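Local structure of geranylgeranyl pyrophosphate synthetase (Pyrococcus horikoshii, 1WY0) at residues E24-A38 against A113-R127. The protein probably condenses isopentenyl diphosphate with allylic diphosphates to make geranylgeranyl diphosphate. Numbering follows the deposited sequence.
Sequences ELIPEKDPRVLYEAA and AGDLLFSKAFEAVAR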
loop_
_atom_site.group_PDB
_atom_site.type_symbol
_atom_site.label_atom_id
_atom_site.label_comp_id
_atom_site.label_asym_id
_atom_site.label_seq_id
_atom_site.Cartn_x
_atom_site.Cartn_y
_atom_site.Cartn_z
ATOM N N GLU A 24 5.890 -0.602 18.492
ATOM C CA GLU A 24 5.229 0.508 19.153
ATOM C C GLU A 24 4.402 1.178 18.062
ATOM O O GLU A 24 3.440 1.894 18.342
ATOM C CB GLU A 24 6.233 1.483 19.776
ATOM C CG GLU A 24 6.833 2.519 18.854
ATOM C CD GLU A 24 7.655 3.536 19.629
ATOM O OE1 GLU A 24 8.389 3.114 20.551
ATOM O OE2 GLU A 24 7.568 4.747 19.319
ATOM N N LEU A 25 4.786 0.920 16.811
ATOM C CA LEU A 25 4.072 1.438 15.649
ATOM C C LEU A 25 2.897 0.502 15.356
ATOM O O LEU A 25 1.809 0.955 15.009
ATOM C CB LEU A 25 4.993 1.514 14.427
ATOM C CG LEU A 25 5.913 2.731 14.277
ATOM C CD1 LEU A 25 6.811 2.527 13.083
ATOM C CD2 LEU A 25 5.089 4.002 14.096
ATOM N N ILE A 26 3.121 -0.802 15.487
ATOM C CA ILE A 26 2.059 -1.775 15.259
ATOM C C ILE A 26 1.832 -2.591 16.528
ATOM O O ILE A 26 2.248 -3.745 16.642
ATOM C CB ILE A 26 2.356 -2.727 14.053
ATOM C CG1 ILE A 26 3.690 -3.451 14.233
ATOM C CG2 ILE A 26 2.406 -1.929 12.758
ATOM C CD1 ILE A 26 3.976 -4.446 13.122
ATOM N N PRO A 27 1.170 -1.979 17.517
ATOM C CA PRO A 27 0.827 -2.608 18.785
ATOM C C PRO A 27 -0.504 -3.362 18.693
ATOM O O PRO A 27 -1.203 -3.336 17.691
ATOM C CB PRO A 27 0.727 -1.500 19.836
ATOM C CG PRO A 27 0.164 -0.317 19.048
ATOM C CD PRO A 27 0.734 -0.596 17.580
ATOM N N GLU A 28 -0.827 -4.088 19.780
ATOM C CA GLU A 28 -2.089 -4.822 19.808
ATOM C C GLU A 28 -3.262 -3.908 20.172
ATOM O O GLU A 28 -3.674 -3.791 21.320
ATOM C CB GLU A 28 -1.962 -5.945 20.840
ATOM C CG GLU A 28 -0.569 -6.578 20.850
ATOM C CD GLU A 28 -0.455 -7.522 22.026
ATOM O OE1 GLU A 28 -0.197 -7.058 23.128
ATOM O OE2 GLU A 28 -0.618 -8.726 21.827
ATOM N N LYS A 29 -3.782 -3.211 19.145
ATOM C CA LYS A 29 -4.876 -2.277 19.381
ATOM C C LYS A 29 -5.992 -2.442 18.346
ATOM O O LYS A 29 -5.894 -3.203 17.392
ATOM C CB LYS A 29 -4.315 -0.856 19.317
ATOM C CG LYS A 29 -3.649 -0.557 17.972
ATOM C CD LYS A 29 -3.884 0.884 17.516
ATOM C CE LYS A 29 -2.576 1.664 17.347
ATOM N NZ LYS A 29 -2.822 2.873 16.563
ATOM N N ASP A 30 -7.102 -1.719 18.588
ATOM C CA ASP A 30 -8.243 -1.825 17.684
ATOM C C ASP A 30 -7.957 -1.175 16.328
ATOM O O ASP A 30 -7.441 -0.070 16.226
ATOM C CB ASP A 30 -9.440 -1.138 18.346
ATOM C CG ASP A 30 -10.333 -2.192 18.985
ATOM O OD1 ASP A 30 -9.985 -2.653 20.072
ATOM O OD2 ASP A 30 -11.357 -2.535 18.398
ATOM N N PRO A 31 -8.280 -1.929 15.260
ATOM C CA PRO A 31 -8.785 -3.294 15.346
ATOM C C PRO A 31 -7.654 -4.330 15.433
ATOM O O PRO A 31 -6.655 -4.278 14.727
ATOM C CB PRO A 31 -9.652 -3.564 14.119
ATOM C CG PRO A 31 -9.629 -2.323 13.238
ATOM C CD PRO A 31 -8.430 -1.483 13.886
ATOM N N ARG A 32 -7.837 -5.290 16.365
ATOM C CA ARG A 32 -6.781 -6.259 16.660
ATOM C C ARG A 32 -6.531 -7.226 15.493
ATOM O O ARG A 32 -5.400 -7.495 15.103
ATOM C CB ARG A 32 -7.199 -7.055 17.899
ATOM C CG ARG A 32 -6.587 -6.513 19.188
ATOM C CD ARG A 32 -7.413 -6.917 20.411
ATOM N NE ARG A 32 -6.794 -6.414 21.640
ATOM C CZ ARG A 32 -7.299 -5.282 22.156
ATOM N NH1 ARG A 32 -8.313 -4.679 21.560
ATOM N NH2 ARG A 32 -6.801 -4.800 23.294
ATOM N N VAL A 33 -7.633 -7.796 14.973
ATOM C CA VAL A 33 -7.487 -8.730 13.862
ATOM C C VAL A 33 -6.594 -8.153 12.757
ATOM O O VAL A 33 -5.825 -8.846 12.102
ATOM C CB VAL A 33 -8.879 -9.029 13.306
ATOM C CG1 VAL A 33 -9.472 -7.771 12.670
ATOM C CG2 VAL A 33 -8.781 -10.124 12.263
ATOM N N LEU A 34 -6.752 -6.837 12.541
ATOM C CA LEU A 34 -5.909 -6.158 11.567
ATOM C C LEU A 34 -4.476 -6.025 12.085
ATOM O O LEU A 34 -3.509 -6.177 11.349
ATOM C CB LEU A 34 -6.503 -4.770 11.318
ATOM C CG LEU A 34 -5.562 -3.870 10.515
ATOM C CD1 LEU A 34 -5.415 -4.332 9.065
ATOM C CD2 LEU A 34 -6.042 -2.422 10.459
ATOM N N TYR A 35 -4.355 -5.700 13.386
ATOM C CA TYR A 35 -3.019 -5.403 13.900
ATOM C C TYR A 35 -2.225 -6.675 14.227
ATOM O O TYR A 35 -1.001 -6.683 14.260
ATOM C CB TYR A 35 -3.170 -4.547 15.158
ATOM C CG TYR A 35 -3.113 -3.106 14.798
ATOM C CD1 TYR A 35 -1.884 -2.453 14.739
ATOM C CD2 TYR A 35 -4.282 -2.401 14.511
ATOM C CE1 TYR A 35 -1.823 -1.113 14.387
ATOM C CE2 TYR A 35 -4.222 -1.058 14.168
ATOM C CZ TYR A 35 -3.000 -0.414 14.111
ATOM O OH TYR A 35 -2.930 0.921 13.761
ATOM N N GLU A 36 -2.943 -7.781 14.485
ATOM C CA GLU A 36 -2.243 -9.047 14.675
ATOM C C GLU A 36 -1.850 -9.653 13.329
ATOM O O GLU A 36 -0.821 -10.296 13.172
ATOM C CB GLU A 36 -3.165 -10.000 15.433
ATOM C CG GLU A 36 -2.576 -10.426 16.777
ATOM C CD GLU A 36 -1.087 -10.636 16.629
ATOM O OE1 GLU A 36 -0.677 -11.271 15.669
ATOM O OE2 GLU A 36 -0.343 -10.162 17.486
ATOM N N ALA A 37 -2.744 -9.453 12.343
ATOM C CA ALA A 37 -2.423 -9.877 10.989
ATOM C C ALA A 37 -1.183 -9.149 10.470
ATOM O O ALA A 37 -0.266 -9.742 9.919
ATOM C CB ALA A 37 -3.622 -9.559 10.095
ATOM N N ALA A 38 -1.145 -7.847 10.749
ATOM C CA ALA A 38 0.016 -7.010 10.431
ATOM C C ALA A 38 1.265 -7.401 11.234
ATOM O O ALA A 38 2.388 -7.353 10.724
ATOM C CB ALA A 38 -0.316 -5.546 10.690
ATOM N N ALA A 113 -3.666 -5.754 5.801
ATOM C CA ALA A 113 -2.523 -5.805 6.704
ATOM C C ALA A 113 -1.295 -5.271 5.968
ATOM O O ALA A 113 -0.510 -4.506 6.530
ATOM C CB ALA A 113 -2.275 -7.230 7.169
ATOM N N GLY A 114 -1.122 -5.700 4.719
ATOM C CA GLY A 114 -0.019 -5.214 3.914
ATOM C C GLY A 114 -0.141 -3.706 3.779
ATOM O O GLY A 114 0.849 -3.005 3.888
ATOM N N ASP A 115 -1.350 -3.198 3.555
ATOM C CA ASP A 115 -1.566 -1.755 3.418
ATOM C C ASP A 115 -1.199 -1.009 4.690
ATOM O O ASP A 115 -0.598 0.065 4.641
ATOM C CB ASP A 115 -3.037 -1.434 3.078
ATOM C CG ASP A 115 -3.403 -1.833 1.660
ATOM O OD1 ASP A 115 -2.461 -2.133 0.870
ATOM O OD2 ASP A 115 -4.616 -1.829 1.340
ATOM N N LEU A 116 -1.587 -1.563 5.825
ATOM C CA LEU A 116 -1.298 -0.931 7.102
ATOM C C LEU A 116 0.208 -0.891 7.317
ATOM O O LEU A 116 0.759 0.106 7.768
ATOM C CB LEU A 116 -1.948 -1.695 8.260
ATOM C CG LEU A 116 -1.512 -1.047 9.588
ATOM C CD1 LEU A 116 -2.088 0.357 9.652
ATOM C CD2 LEU A 116 -1.961 -1.863 10.765
ATOM N N LEU A 117 0.866 -1.998 7.027
ATOM C CA LEU A 117 2.312 -2.071 7.162
ATOM C C LEU A 117 2.996 -1.014 6.292
ATOM O O LEU A 117 3.951 -0.382 6.733
ATOM C CB LEU A 117 2.808 -3.470 6.779
ATOM C CG LEU A 117 2.699 -4.527 7.877
ATOM C CD1 LEU A 117 3.005 -5.917 7.297
ATOM C CD2 LEU A 117 3.662 -4.177 9.018
ATOM N N PHE A 118 2.510 -0.827 5.068
ATOM C CA PHE A 118 3.099 0.161 4.142
ATOM C C PHE A 118 2.898 1.579 4.694
ATOM O O PHE A 118 3.821 2.393 4.713
ATOM C CB PHE A 118 2.457 0.057 2.743
ATOM C CG PHE A 118 3.262 0.726 1.646
ATOM C CD1 PHE A 118 4.623 0.880 1.770
ATOM C CD2 PHE A 118 2.655 1.195 0.487
ATOM C CE1 PHE A 118 5.377 1.485 0.776
ATOM C CE2 PHE A 118 3.420 1.811 -0.530
ATOM C CZ PHE A 118 4.780 1.948 -0.372
ATOM N N SER A 119 1.678 1.862 5.124
ATOM C CA SER A 119 1.334 3.143 5.711
ATOM C C SER A 119 2.216 3.411 6.945
ATOM O O SER A 119 2.664 4.535 7.171
ATOM C CB SER A 119 -0.141 3.123 6.125
ATOM O OG SER A 119 -0.523 4.339 6.744
ATOM N N LYS A 120 2.465 2.377 7.745
ATOM C CA LYS A 120 3.245 2.712 8.935
ATOM C C LYS A 120 4.737 2.883 8.620
ATOM O O LYS A 120 5.466 3.592 9.301
ATOM C CB LYS A 120 3.055 1.592 9.960
ATOM C CG LYS A 120 1.615 1.513 10.472
ATOM C CD LYS A 120 1.468 2.089 11.882
ATOM C CE LYS A 120 0.011 2.121 12.354
ATOM N NZ LYS A 120 -0.095 2.919 13.573
ATOM N N ALA A 121 5.235 2.360 7.505
ATOM C CA ALA A 121 6.598 2.643 7.093
ATOM C C ALA A 121 6.782 4.156 6.951
ATOM O O ALA A 121 7.814 4.704 7.339
ATOM C CB ALA A 121 6.898 1.947 5.772
ATOM N N PHE A 122 5.788 4.826 6.376
ATOM C CA PHE A 122 5.893 6.267 6.212
ATOM C C PHE A 122 5.586 6.989 7.521
ATOM O O PHE A 122 6.040 8.098 7.770
ATOM C CB PHE A 122 4.899 6.699 5.133
ATOM C CG PHE A 122 5.427 6.329 3.779
ATOM C CD1 PHE A 122 6.383 7.135 3.172
ATOM C CD2 PHE A 122 4.957 5.194 3.138
ATOM C CE1 PHE A 122 6.871 6.797 1.917
ATOM C CE2 PHE A 122 5.454 4.862 1.881
ATOM C CZ PHE A 122 6.411 5.660 1.267
ATOM N N GLU A 123 4.833 6.366 8.424
ATOM C CA GLU A 123 4.675 7.046 9.677
ATOM C C GLU A 123 5.972 6.964 10.433
ATOM O O GLU A 123 6.351 7.874 11.158
ATOM C CB GLU A 123 3.583 6.360 10.478
ATOM C CG GLU A 123 3.167 7.204 11.676
ATOM C CD GLU A 123 2.498 6.332 12.710
ATOM O OE1 GLU A 123 1.717 5.473 12.335
ATOM O OE2 GLU A 123 2.739 6.542 13.895
ATOM N N ALA A 124 6.735 5.899 10.194
ATOM C CA ALA A 124 8.071 5.748 10.771
ATOM C C ALA A 124 9.016 6.781 10.164
ATOM O O ALA A 124 9.849 7.351 10.858
ATOM C CB ALA A 124 8.605 4.342 10.510
ATOM N N VAL A 125 8.891 7.009 8.862
ATOM C CA VAL A 125 9.728 7.988 8.183
ATOM C C VAL A 125 9.489 9.378 8.765
ATOM O O VAL A 125 10.425 10.147 8.951
ATOM C CB VAL A 125 9.423 8.040 6.675
ATOM C CG1 VAL A 125 10.156 9.206 6.032
ATOM C CG2 VAL A 125 9.844 6.740 6.018
ATOM N N ALA A 126 8.228 9.695 9.040
ATOM C CA ALA A 126 7.873 10.991 9.588
ATOM C C ALA A 126 8.459 11.199 10.987
ATOM O O ALA A 126 8.976 12.273 11.282
ATOM C CB ALA A 126 6.354 11.142 9.618
ATOM N N ARG A 127 8.384 10.179 11.842
ATOM C CA ARG A 127 8.922 10.268 13.203
ATOM C C ARG A 127 10.442 10.428 13.279
ATOM O O ARG A 127 10.985 10.659 14.356
ATOM C CB ARG A 127 8.536 9.033 14.024
ATOM C CG ARG A 127 7.061 8.899 14.326
ATOM C CD ARG A 127 6.839 7.793 15.335
ATOM N NE ARG A 127 5.432 7.615 15.669
ATOM C CZ ARG A 127 4.992 6.770 16.593
ATOM N NH1 ARG A 127 5.851 6.028 17.278
ATOM N NH2 ARG A 127 3.691 6.654 16.823
HETATM O O HOH W 1 -2.785 3.843 14.191
#
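The side chain of K120 leaves helix 107-126 with CG anti to the carbonyl carbon and then bends at CB-CG (chi2 -104°), which delivers NZ to the carbonyl O of L25, 3.1 Å away. The bond lies in the carbonyl plane, with a C=O...N angle of 156°, where helix 3-25 ends. L116, its CG anti to the backbone N (chi1 175°), sets CD2 3.9 Å from the centroid of the Y35 ring, a CH-pi contact over the face; CG of K29 covers the opposite face. The Y35 hydroxyl bonds to E151 of the second subunit. On helix 32-40, A37 CB meets A113 CB at 4.0 Å. L25 CD2 sits over the centre of the R127 guanidinium, whose NH1 forms a 3.0 Å salt bridge with E24 OE2. E123 OE2 forms another with R127 NH2 (3.1 Å), while OE1 takes a weak hydrogen bond from K120 NZ within a third. One water accepts from both K29 NZ and K120 NZ, probably easing their repulsion. A methionine at K120 would probably leave the L25 carbonyl without this donor and E123 with one cation fewer. K120 thus ties the end of helix 3-25 to the salt-bridge network, probably fixing it against helix 107-126.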